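Local structure of origin of replication complex subunit 1B (Arabidopsis thaliana, 5HH7) at residues E46-Q54 against A119-L127. The protein is a subunit of the origin recognition complex that binds replication origins and, through its BAH-PHD cassette, reads the histone H3 tail. Residues are numbered along the deposited sequence; the frame is centred on the assembly and turned at random.
Sequences EDPEIEDCQ and ARTMREKLL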
ATOM      1  N   GLU A  46      14.012   8.818  -0.669  1.00 71.03           N
ATOM      2  CA  GLU A  46      13.610   8.972   0.723  1.00 71.74           C
ATOM      3  C   GLU A  46      12.336   8.181   1.003  1.00 69.46           C
ATOM      4  O   GLU A  46      11.592   7.843   0.082  1.00 68.47           O
ATOM      5  CB  GLU A  46      13.401  10.449   1.058  1.00 77.94           C
ATOM      6  CG  GLU A  46      14.353  11.384   0.329  1.00 86.96           C
ATOM      7  CD  GLU A  46      14.629  12.657   1.102  1.00 92.59           C
ATOM      8  OE1 GLU A  46      14.508  12.634   2.345  1.00 93.89           O
ATOM      9  OE2 GLU A  46      14.969  13.679   0.469  1.00 94.83           O
ATOM     10  N   ASP A  47      12.092   7.891   2.276  1.00 64.12           N
ATOM     11  CA  ASP A  47      10.932   7.106   2.681  1.00 59.91           C
ATOM     12  C   ASP A  47      10.434   7.580   4.047  1.00 58.95           C
ATOM     13  O   ASP A  47      10.575   6.869   5.043  1.00 62.08           O
ATOM     14  CB  ASP A  47      11.303   5.621   2.725  1.00 59.90           C
ATOM     15  CG  ASP A  47      10.115   4.726   3.006  1.00 56.93           C
ATOM     16  OD1 ASP A  47      10.335   3.558   3.391  1.00 63.33           O
ATOM     17  OD2 ASP A  47       8.965   5.186   2.846  1.00 54.96           O
ATOM     18  N   PRO A  48       9.837   8.784   4.090  1.00 56.22           N
ATOM     19  CA  PRO A  48       9.496   9.462   5.346  1.00 55.46           C
ATOM     20  C   PRO A  48       8.502   8.699   6.220  1.00 51.32           C
ATOM     21  O   PRO A  48       7.506   8.165   5.729  1.00 47.19           O
ATOM     22  CB  PRO A  48       8.885  10.787   4.873  1.00 58.06           C
ATOM     23  CG  PRO A  48       8.389  10.505   3.502  1.00 59.20           C
ATOM     24  CD  PRO A  48       9.377   9.544   2.915  1.00 59.06           C
ATOM     25  N   GLU A  49       8.797   8.657   7.517  1.00 50.88           N
ATOM     26  CA  GLU A  49       7.941   8.010   8.502  1.00 49.37           C
ATOM     27  C   GLU A  49       6.677   8.820   8.740  1.00 48.09           C
ATOM     28  O   GLU A  49       5.606   8.264   8.986  1.00 48.04           O
ATOM     29  CB  GLU A  49       8.675   7.877   9.844  1.00 59.45           C
ATOM     30  CG  GLU A  49       9.644   6.715   9.950  1.00 57.95           C
ATOM     31  CD  GLU A  49       9.877   6.280  11.385  1.00 57.99           C
ATOM     32  OE1 GLU A  49       9.231   5.309  11.824  1.00 54.81           O
ATOM     33  OE2 GLU A  49      10.710   6.905  12.071  1.00 69.76           O
ATOM     34  N   ILE A  50       6.816  10.141   8.683  1.00 49.61           N
ATOM     35  CA  ILE A  50       5.769  11.047   9.133  1.00 51.35           C
ATOM     36  C   ILE A  50       5.456  12.121   8.094  1.00 53.01           C
ATOM     37  O   ILE A  50       6.358  12.779   7.573  1.00 55.65           O
ATOM     38  CB  ILE A  50       6.185  11.732  10.454  1.00 59.13           C
ATOM     39  CG1 ILE A  50       6.415  10.685  11.544  1.00 57.57           C
ATOM     40  CG2 ILE A  50       5.141  12.749  10.894  1.00 60.25           C
ATOM     41  CD1 ILE A  50       6.872  11.274  12.854  1.00 64.14           C
ATOM     42  N   GLU A  51       4.169  12.299   7.806  1.00 56.76           N
ATOM     43  CA  GLU A  51       3.721  13.296   6.842  1.00 56.69           C
ATOM     44  C   GLU A  51       3.400  14.624   7.520  1.00 57.86           C
ATOM     45  O   GLU A  51       3.062  14.662   8.702  1.00 58.14           O
ATOM     46  CB  GLU A  51       2.490  12.790   6.088  1.00 54.80           C
ATOM     47  CG  GLU A  51       2.748  11.548   5.255  1.00 53.70           C
ATOM     48  CD  GLU A  51       1.481  10.975   4.652  1.00 51.96           C
ATOM     49  OE1 GLU A  51       0.928  11.600   3.721  1.00 51.83           O
ATOM     50  OE2 GLU A  51       1.038   9.902   5.113  1.00 50.98           O
ATOM     51  N   ASP A  52       3.509  15.710   6.761  1.00 61.67           N
ATOM     52  CA  ASP A  52       3.193  17.042   7.261  1.00 65.73           C
ATOM     53  C   ASP A  52       1.690  17.257   7.288  1.00 63.39           C
ATOM     54  O   ASP A  52       0.960  16.665   6.496  1.00 63.79           O
ATOM     55  CB  ASP A  52       3.819  18.110   6.360  1.00 73.10           C
ATOM     56  CG  ASP A  52       5.331  18.111   6.415  1.00 79.99           C
ATOM     57  OD1 ASP A  52       5.965  18.301   5.354  1.00 80.05           O
ATOM     58  OD2 ASP A  52       5.885  17.930   7.518  1.00 84.24           O
ATOM     59  N   CYS A  53       1.222  18.109   8.195  1.00 61.55           N
ATOM     60  CA  CYS A  53      -0.156  18.562   8.117  1.00 59.92           C
ATOM     61  C   CYS A  53      -0.281  19.519   6.943  1.00 60.70           C
ATOM     62  O   CYS A  53       0.588  20.363   6.724  1.00 64.82           O
ATOM     63  CB  CYS A  53      -0.598  19.274   9.388  1.00 61.22           C
ATOM     64  SG  CYS A  53      -2.143  20.173   9.128  1.00 62.60           S
ATOM     65  N   GLN A  54      -1.370  19.392   6.198  1.00 61.15           N
ATOM     66  CA  GLN A  54      -1.563  20.191   4.997  1.00 65.02           C
ATOM     67  C   GLN A  54      -2.069  21.596   5.304  1.00 71.82           C
ATOM     68  O   GLN A  54      -2.243  22.410   4.399  1.00 76.06           O
ATOM     69  CB  GLN A  54      -2.508  19.476   4.033  1.00 60.78           C
ATOM     70  CG  GLN A  54      -1.936  18.184   3.485  1.00 64.64           C
ATOM     71  CD  GLN A  54      -0.601  18.398   2.800  1.00 72.71           C
ATOM     72  OE1 GLN A  54      -0.519  19.085   1.781  1.00 75.52           O
ATOM     73  NE2 GLN A  54       0.454  17.821   3.362  1.00 76.13           N
ATOM     74  N   ALA A 119       9.079  15.161   0.502  1.00 48.01           N
ATOM     75  CA  ALA A 119       9.242  13.916  -0.239  1.00 54.50           C
ATOM     76  C   ALA A 119       7.975  13.071  -0.170  1.00 53.72           C
ATOM     77  O   ALA A 119       7.205  13.165   0.786  1.00 52.90           O
ATOM     78  CB  ALA A 119      10.432  13.134   0.293  1.00 46.18           C
ATOM     79  N   ARG A 120       7.766  12.243  -1.188  1.00 50.27           N
ATOM     80  CA  ARG A 120       6.580  11.397  -1.256  1.00 43.89           C
ATOM     81  C   ARG A 120       6.781  10.089  -0.496  1.00 39.00           C
ATOM     82  O   ARG A 120       7.866   9.508  -0.520  1.00 40.89           O
ATOM     83  CB  ARG A 120       6.223  11.097  -2.712  1.00 44.00           C
ATOM     84  CG  ARG A 120       5.924  12.324  -3.554  1.00 48.23           C
ATOM     85  CD  ARG A 120       5.443  11.925  -4.940  1.00 47.57           C
ATOM     86  NE  ARG A 120       6.471  11.215  -5.696  1.00 53.62           N
ATOM     87  CZ  ARG A 120       6.218  10.374  -6.693  1.00 54.00           C
ATOM     88  NH1 ARG A 120       4.965  10.125  -7.049  1.00 49.31           N
ATOM     89  NH2 ARG A 120       7.216   9.774  -7.330  1.00 60.23           N
ATOM     90  N   THR A 121       5.730   9.623   0.172  1.00 36.51           N
ATOM     91  CA  THR A 121       5.787   8.336   0.853  1.00 34.48           C
ATOM     92  C   THR A 121       5.749   7.207  -0.171  1.00 35.20           C
ATOM     93  O   THR A 121       5.401   7.418  -1.333  1.00 31.48           O
ATOM     94  CB  THR A 121       4.623   8.152   1.844  1.00 33.45           C
ATOM     95  OG1 THR A 121       3.392   8.020   1.123  1.00 32.53           O
ATOM     96  CG2 THR A 121       4.530   9.340   2.794  1.00 39.14           C
ATOM     97  N   MET A 122       6.112   6.008   0.272  1.00 31.96           N
ATOM     98  CA  MET A 122       6.117   4.830  -0.585  1.00 31.25           C
ATOM     99  C   MET A 122       4.701   4.508  -1.066  1.00 27.57           C
ATOM    100  O   MET A 122       4.494   4.100  -2.213  1.00 26.90           O
ATOM    101  CB  MET A 122       6.710   3.652   0.187  1.00 40.81           C
ATOM    102  CG  MET A 122       7.200   2.507  -0.667  1.00 47.34           C
ATOM    103  SD  MET A 122       8.503   1.579   0.170  1.00 44.43           S
ATOM    104  CE  MET A 122       9.852   2.757   0.117  1.00 45.74           C
ATOM    105  N   ARG A 123       3.725   4.694  -0.181  1.00 23.52           N
ATOM    106  CA  ARG A 123       2.319   4.506  -0.528  1.00 21.66           C
ATOM    107  C   ARG A 123       1.880   5.505  -1.597  1.00 22.44           C
ATOM    108  O   ARG A 123       1.161   5.155  -2.536  1.00 22.55           O
ATOM    109  CB  ARG A 123       1.444   4.643   0.721  1.00 28.91           C
ATOM    110  CG  ARG A 123      -0.007   5.019   0.442  1.00 30.07           C
ATOM    111  CD  ARG A 123      -0.372   6.269   1.222  1.00 42.10           C
ATOM    112  NE  ARG A 123      -0.561   7.436   0.371  1.00 40.06           N
ATOM    113  CZ  ARG A 123      -0.391   8.696   0.761  1.00 31.86           C
ATOM    114  NH1 ARG A 123      -0.010   8.990   2.000  1.00 35.74           N
ATOM    115  NH2 ARG A 123      -0.597   9.672  -0.101  1.00 35.57           N
ATOM    116  N   GLU A 124       2.327   6.746  -1.457  1.00 24.58           N
ATOM    117  CA  GLU A 124       2.024   7.774  -2.443  1.00 26.83           C
ATOM    118  C   GLU A 124       2.601   7.403  -3.811  1.00 28.73           C
ATOM    119  O   GLU A 124       1.939   7.564  -4.838  1.00 27.94           O
ATOM    120  CB  GLU A 124       2.561   9.128  -1.975  1.00 34.15           C
ATOM    121  CG  GLU A 124       2.109  10.304  -2.819  1.00 41.41           C
ATOM    122  CD  GLU A 124       2.557  11.643  -2.253  1.00 45.41           C
ATOM    123  OE1 GLU A 124       3.043  11.681  -1.101  1.00 41.01           O
ATOM    124  OE2 GLU A 124       2.422  12.657  -2.968  1.00 48.66           O
ATOM    125  N   LYS A 125       3.826   6.887  -3.816  1.00 25.94           N
ATOM    126  CA  LYS A 125       4.467   6.465  -5.058  1.00 26.06           C
ATOM    127  C   LYS A 125       3.715   5.299  -5.699  1.00 26.93           C
ATOM    128  O   LYS A 125       3.553   5.253  -6.920  1.00 26.65           O
ATOM    129  CB  LYS A 125       5.923   6.070  -4.813  1.00 27.32           C
ATOM    130  CG  LYS A 125       6.831   7.207  -4.368  1.00 40.95           C
ATOM    131  CD  LYS A 125       8.261   6.713  -4.212  1.00 46.18           C
ATOM    132  CE  LYS A 125       9.110   7.697  -3.424  1.00 55.63           C
ATOM    133  NZ  LYS A 125      10.488   7.181  -3.181  1.00 57.02           N
ATOM    134  N   LEU A 126       3.268   4.359  -4.874  1.00 25.50           N
ATOM    135  CA  LEU A 126       2.522   3.209  -5.373  1.00 25.94           C
ATOM    136  C   LEU A 126       1.246   3.661  -6.065  1.00 26.50           C
ATOM    137  O   LEU A 126       0.960   3.261  -7.193  1.00 23.89           O
ATOM    138  CB  LEU A 126       2.167   2.251  -4.235  1.00 21.94           C
ATOM    139  CG  LEU A 126       1.273   1.089  -4.674  1.00 26.58           C
ATOM    140  CD1 LEU A 126       2.020   0.183  -5.651  1.00 27.78           C
ATOM    141  CD2 LEU A 126       0.764   0.298  -3.475  1.00 22.02           C
ATOM    142  N   LEU A 127       0.492   4.517  -5.386  1.00 25.03           N
ATOM    143  CA  LEU A 127      -0.812   4.939  -5.877  1.00 24.14           C
ATOM    144  C   LEU A 127      -0.725   5.892  -7.066  1.00 25.21           C
ATOM    145  O   LEU A 127      -1.726   6.158  -7.731  1.00 26.67           O
ATOM    146  CB  LEU A 127      -1.643   5.546  -4.741  1.00 24.08           C
ATOM    147  CG  LEU A 127      -1.941   4.574  -3.594  1.00 25.05           C
ATOM    148  CD1 LEU A 127      -2.771   5.235  -2.485  1.00 23.22           C
ATOM    149  CD2 LEU A 127      -2.640   3.309  -4.109  1.00 25.26           C
TER
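Glu51 lays its CG across the methyl of Thr121, 3.8 Å from CG2, where the PHD-finger side of the BAH-PHD cassette meets the start of BAH helix 122-127. Thr121 is the N-cap of that helix: its OG1 accepts from Glu124 N at 3.1 Å with an N-H...O angle of 156°, and the same hydroxyl also bonds Asp208. With OG1 turned to the helix (chi1 69°), CG2 is left to face Glu51 and, at 4.1 Å, Pro48 CG. The Pro48 ring rests on the incoming backbone, its CD 3.8 Å from Arg120 O. One residue before Pro48, the Asp47 carboxylate meets the Met122 methyl, CE 3.4 Å from OD1, an oxygen salt-bridged to Arg190. Asp47 O, Glu49 and the OE2 of Glu51 all bond the bound peptide, so residues 47-51 lie between the bound H3 peptide and the start of helix 122-127. Arg123 is shared between Asp208 and Glu51, which suggests that the guanidinium offsets the closeness of these two acids. Its salt bridge to Glu51, NH1 to OE1 at 3.3 Å, has the oxygen nearly in the guanidinium plane, whereas NH1 stands 37° out of the carboxylate plane.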